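Local atomic coordinates of carboxylase (PDB entry 5H80), a protein that probably carries out the ATP-dependent carboxylation of biotin, as the biotin carboxylase domain of a single-chain bacterial carboxylase. Residues P397-V408 against L421-R429. Sequence-based numbering, arbitrary orientation. Where two conformers were deposited one is given.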
loop_
_atom_site.group_PDB
_atom_site.type_symbol
_atom_site.label_atom_id
_atom_site.label_comp_id
_atom_site.label_asym_id
_atom_site.label_seq_id
_atom_site.Cartn_x
_atom_site.Cartn_y
_atom_site.Cartn_z
ATOM N N PRO A 397 9.264 5.580 5.220
ATOM C CA PRO A 397 7.917 5.708 5.708
ATOM C C PRO A 397 7.084 4.503 5.426
ATOM O O PRO A 397 7.353 3.796 4.493
ATOM C CB PRO A 397 7.340 6.936 4.968
ATOM C CG PRO A 397 8.204 7.079 3.797
ATOM C CD PRO A 397 9.518 6.436 4.053
ATOM N N GLY A 398 6.081 4.214 6.255
ATOM C CA GLY A 398 5.096 3.202 5.933
ATOM C C GLY A 398 3.720 3.559 6.476
ATOM O O GLY A 398 3.432 4.730 6.831
ATOM N N GLY A 399 2.896 2.568 6.447
ATOM C CA GLY A 399 1.598 2.550 6.982
ATOM C C GLY A 399 0.558 2.880 5.885
ATOM O O GLY A 399 0.867 2.787 4.701
ATOM N N PRO A 400 -0.697 3.115 6.245
ATOM C CA PRO A 400 -1.761 3.280 5.305
ATOM C C PRO A 400 -1.508 4.420 4.235
ATOM O O PRO A 400 -0.877 5.472 4.537
ATOM C CB PRO A 400 -2.996 3.625 6.161
ATOM C CG PRO A 400 -2.467 4.092 7.460
ATOM C CD PRO A 400 -1.218 3.283 7.638
ATOM N N GLY A 401 -1.786 4.029 2.984
ATOM C CA GLY A 401 -1.603 4.962 1.900
ATOM C C GLY A 401 -0.194 5.274 1.516
ATOM O O GLY A 401 0.018 6.238 0.787
ATOM N N VAL A 402 0.811 4.530 2.009
ATOM C CA VAL A 402 2.185 4.803 1.614
ATOM C C VAL A 402 2.758 3.493 1.051
ATOM O O VAL A 402 2.605 2.445 1.638
ATOM C CB VAL A 402 2.997 5.206 2.910
ATOM C CG1 VAL A 402 4.507 5.062 2.723
ATOM C CG2 VAL A 402 2.532 6.530 3.366
ATOM N N ARG A 403 3.570 3.582 0.002
ATOM C CA ARG A 403 4.289 2.439 -0.542
ATOM C C ARG A 403 5.685 2.974 -0.890
ATOM O O ARG A 403 5.795 4.046 -1.499
ATOM C CB ARG A 403 3.634 1.986 -1.848
ATOM C CG ARG A 403 4.541 1.215 -2.794
ATOM C CD ARG A 403 3.809 0.749 -4.023
ATOM N NE ARG A 403 4.734 0.159 -4.982
ATOM C CZ ARG A 403 4.317 -0.325 -6.186
ATOM N NH1 ARG A 403 3.022 -0.291 -6.574
ATOM N NH2 ARG A 403 5.216 -0.875 -7.046
ATOM N N VAL A 404 6.713 2.178 -0.592
ATOM C CA VAL A 404 8.100 2.549 -0.910
ATOM C C VAL A 404 8.813 1.444 -1.682
ATOM O O VAL A 404 8.940 0.351 -1.173
ATOM C CB VAL A 404 8.928 2.872 0.351
ATOM C CG1 VAL A 404 10.370 3.257 -0.038
ATOM C CG2 VAL A 404 8.343 4.029 1.153
ATOM N N ASP A 405 9.321 1.785 -2.877
ATOM C CA ASP A 405 10.051 0.867 -3.735
ATOM C C ASP A 405 11.551 1.321 -3.681
ATOM O O ASP A 405 11.922 2.455 -4.115
ATOM C CB ASP A 405 9.570 0.792 -5.223
ATOM C CG ASP A 405 8.224 0.112 -5.398
ATOM O OD1 ASP A 405 7.420 0.071 -4.410
ATOM O OD2 ASP A 405 7.981 -0.459 -6.458
ATOM N N THR A 406 12.392 0.412 -3.186
ATOM C CA THR A 406 13.835 0.677 -3.002
ATOM C C THR A 406 14.614 -0.677 -3.217
ATOM O O THR A 406 14.075 -1.745 -3.355
ATOM C CB THR A 406 14.103 1.355 -1.635
ATOM O OG1 THR A 406 15.478 1.834 -1.443
ATOM C CG2 THR A 406 13.707 0.436 -0.490
ATOM N N PHE A 407 15.941 -0.484 -3.173
ATOM C CA PHE A 407 16.989 -1.467 -3.172
ATOM C C PHE A 407 17.988 -1.317 -1.976
ATOM O O PHE A 407 18.836 -2.177 -1.750
ATOM C CB PHE A 407 17.737 -1.407 -4.517
ATOM C CG PHE A 407 18.556 -0.234 -4.602
ATOM C CD1 PHE A 407 19.993 -0.319 -4.437
ATOM C CD2 PHE A 407 18.026 0.989 -4.898
ATOM C CE1 PHE A 407 20.757 0.840 -4.500
ATOM C CE2 PHE A 407 18.797 2.101 -5.017
ATOM C CZ PHE A 407 20.149 2.065 -4.794
ATOM N N VAL A 408 17.823 -0.259 -1.214
ATOM C CA VAL A 408 18.780 0.302 -0.167
ATOM C C VAL A 408 18.483 -0.442 1.139
ATOM O O VAL A 408 17.326 -0.677 1.533
ATOM C CB VAL A 408 18.786 1.830 -0.050
ATOM C CG1 VAL A 408 19.773 2.284 1.022
ATOM C CG2 VAL A 408 19.152 2.466 -1.389
ATOM N N LEU A 421 19.067 7.692 -7.567
ATOM C CA LEU A 421 17.820 7.231 -6.892
ATOM C C LEU A 421 18.108 6.315 -5.753
ATOM O O LEU A 421 18.797 5.244 -5.916
ATOM C CB LEU A 421 16.938 6.637 -7.897
ATOM C CG LEU A 421 15.507 6.278 -7.407
ATOM C CD1 LEU A 421 14.691 7.530 -7.150
ATOM C CD2 LEU A 421 14.874 5.433 -8.500
ATOM N N LEU A 422 17.537 6.640 -4.615
ATOM C CA LEU A 422 17.608 5.800 -3.403
ATOM C C LEU A 422 16.279 5.105 -3.121
ATOM O O LEU A 422 16.267 3.924 -2.810
ATOM C CB LEU A 422 17.931 6.634 -2.181
ATOM C CG LEU A 422 19.398 7.188 -1.979
ATOM C CD1 LEU A 422 19.419 8.135 -0.778
ATOM C CD2 LEU A 422 20.418 6.051 -1.941
ATOM N N ALA A 423 15.155 5.872 -3.280
ATOM C CA ALA A 423 13.859 5.224 -3.099
ATOM C C ALA A 423 12.740 5.990 -3.772
ATOM O O ALA A 423 12.816 7.220 -3.886
ATOM C CB ALA A 423 13.555 5.094 -1.603
ATOM N N LYS A 424 11.680 5.292 -4.101
ATOM C CA LYS A 424 10.485 5.963 -4.613
ATOM C C LYS A 424 9.359 5.871 -3.565
ATOM O O LYS A 424 9.089 4.803 -3.182
ATOM C CB LYS A 424 10.040 5.435 -5.929
ATOM C CG LYS A 424 11.139 5.342 -7.007
ATOM C CD LYS A 424 10.650 4.756 -8.347
ATOM C CE LYS A 424 10.082 3.326 -8.323
ATOM N NZ LYS A 424 9.783 2.658 -9.629
ATOM N N VAL A 425 8.783 6.990 -3.180
ATOM C CA VAL A 425 7.722 7.037 -2.195
ATOM C C VAL A 425 6.442 7.394 -2.858
ATOM O O VAL A 425 6.317 8.511 -3.420
ATOM C CB VAL A 425 8.030 8.050 -1.105
ATOM C CG1 VAL A 425 6.872 8.236 -0.027
ATOM C CG2 VAL A 425 9.377 7.688 -0.433
ATOM N N VAL A 426 5.468 6.493 -2.739
ATOM C CA VAL A 426 4.197 6.637 -3.445
ATOM C C VAL A 426 3.167 6.850 -2.356
ATOM O O VAL A 426 3.102 6.026 -1.415
ATOM C CB VAL A 426 3.839 5.488 -4.345
ATOM C CG1 VAL A 426 2.573 5.726 -5.101
ATOM C CG2 VAL A 426 5.023 5.206 -5.336
ATOM N N VAL A 427 2.394 7.911 -2.500
ATOM C CA VAL A 427 1.350 8.132 -1.502
ATOM C C VAL A 427 0.007 8.184 -2.187
ATOM O O VAL A 427 -0.118 8.696 -3.302
ATOM C CB VAL A 427 1.628 9.343 -0.716
ATOM C CG1 VAL A 427 0.458 9.741 0.093
ATOM C CG2 VAL A 427 2.810 9.136 0.217
ATOM N N HIS A 428 -1.016 7.596 -1.558
ATOM C CA HIS A 428 -2.328 7.373 -2.239
ATOM C C HIS A 428 -3.496 7.594 -1.285
ATOM O O HIS A 428 -3.363 7.363 -0.135
ATOM C CB HIS A 428 -2.407 5.994 -2.764
ATOM C CG HIS A 428 -3.731 5.593 -3.319
ATOM N ND1 HIS A 428 -4.459 4.538 -2.780
ATOM C CD2 HIS A 428 -4.430 6.004 -4.415
ATOM C CE1 HIS A 428 -5.537 4.323 -3.521
ATOM N NE2 HIS A 428 -5.558 5.226 -4.493
ATOM N N ARG A 429 -4.465 8.355 -1.762
ATOM C CA ARG A 429 -5.676 8.474 -1.024
ATOM C C ARG A 429 -6.885 8.399 -1.898
ATOM O O ARG A 429 -6.837 8.419 -3.169
ATOM C CB ARG A 429 -5.654 9.738 -0.274
ATOM C CG ARG A 429 -5.642 10.953 -1.110
ATOM C CD ARG A 429 -5.248 12.122 -0.199
ATOM N NE ARG A 429 -6.338 12.600 0.664
ATOM C CZ ARG A 429 -6.217 13.004 1.940
ATOM N NH1 ARG A 429 -5.089 12.902 2.587
ATOM N NH2 ARG A 429 -7.264 13.527 2.567
HETATM O O HOH W 1 9.337 0.161 -8.714
#
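Strand 402-406 runs antiparallel to strand 421-429, with Arg403 facing Val426 and Asp405 facing Lys424 as hydrogen-bonded pairs; Val426 N reaches Arg403 O at 2.8 Å, and His428 N bonds to the carbonyl O of Gly401, itself part of the type II turn Gly399-Val402. On one face of the ladder Val402 lies beside Val427 and Val404 beside Val425, each pair touching through CG2 methyls 4.1 Å apart. On the other, the extended Arg403 side chain stands out from the sheet and grips Asp405, two residues on, side-on, NE to OD1 at 2.7 Å and NH2 to OD2 at 2.9 Å. Both oxygens are met on their syn sides, somewhat out of the carboxylate plane. One water links Asp405 OD2 to Lys424 NZ, which also binds Glu42 and the carbonyl of Val323. At the far end Thr406 OG1, anti to the backbone N (chi1 -172°), gives its proton to Leu422 O at 2.6 Å while accepting Val408 N in an ST turn. A valine in place of Thr406 would probably leave Leu422 O without this donor and the turn without its acceptor. The Phe407 ring sets its CE2 edge 3.3 Å from Leu421 O. Within the chain, strand 402-406 is an edge strand of an antiparallel sheet, and 421-429 separates it from 367-374, where Leu422 and Ala423 form a classic bulge against Val373. Helix 434-446 packs on the valine face; helix 325-332 meets the charged one.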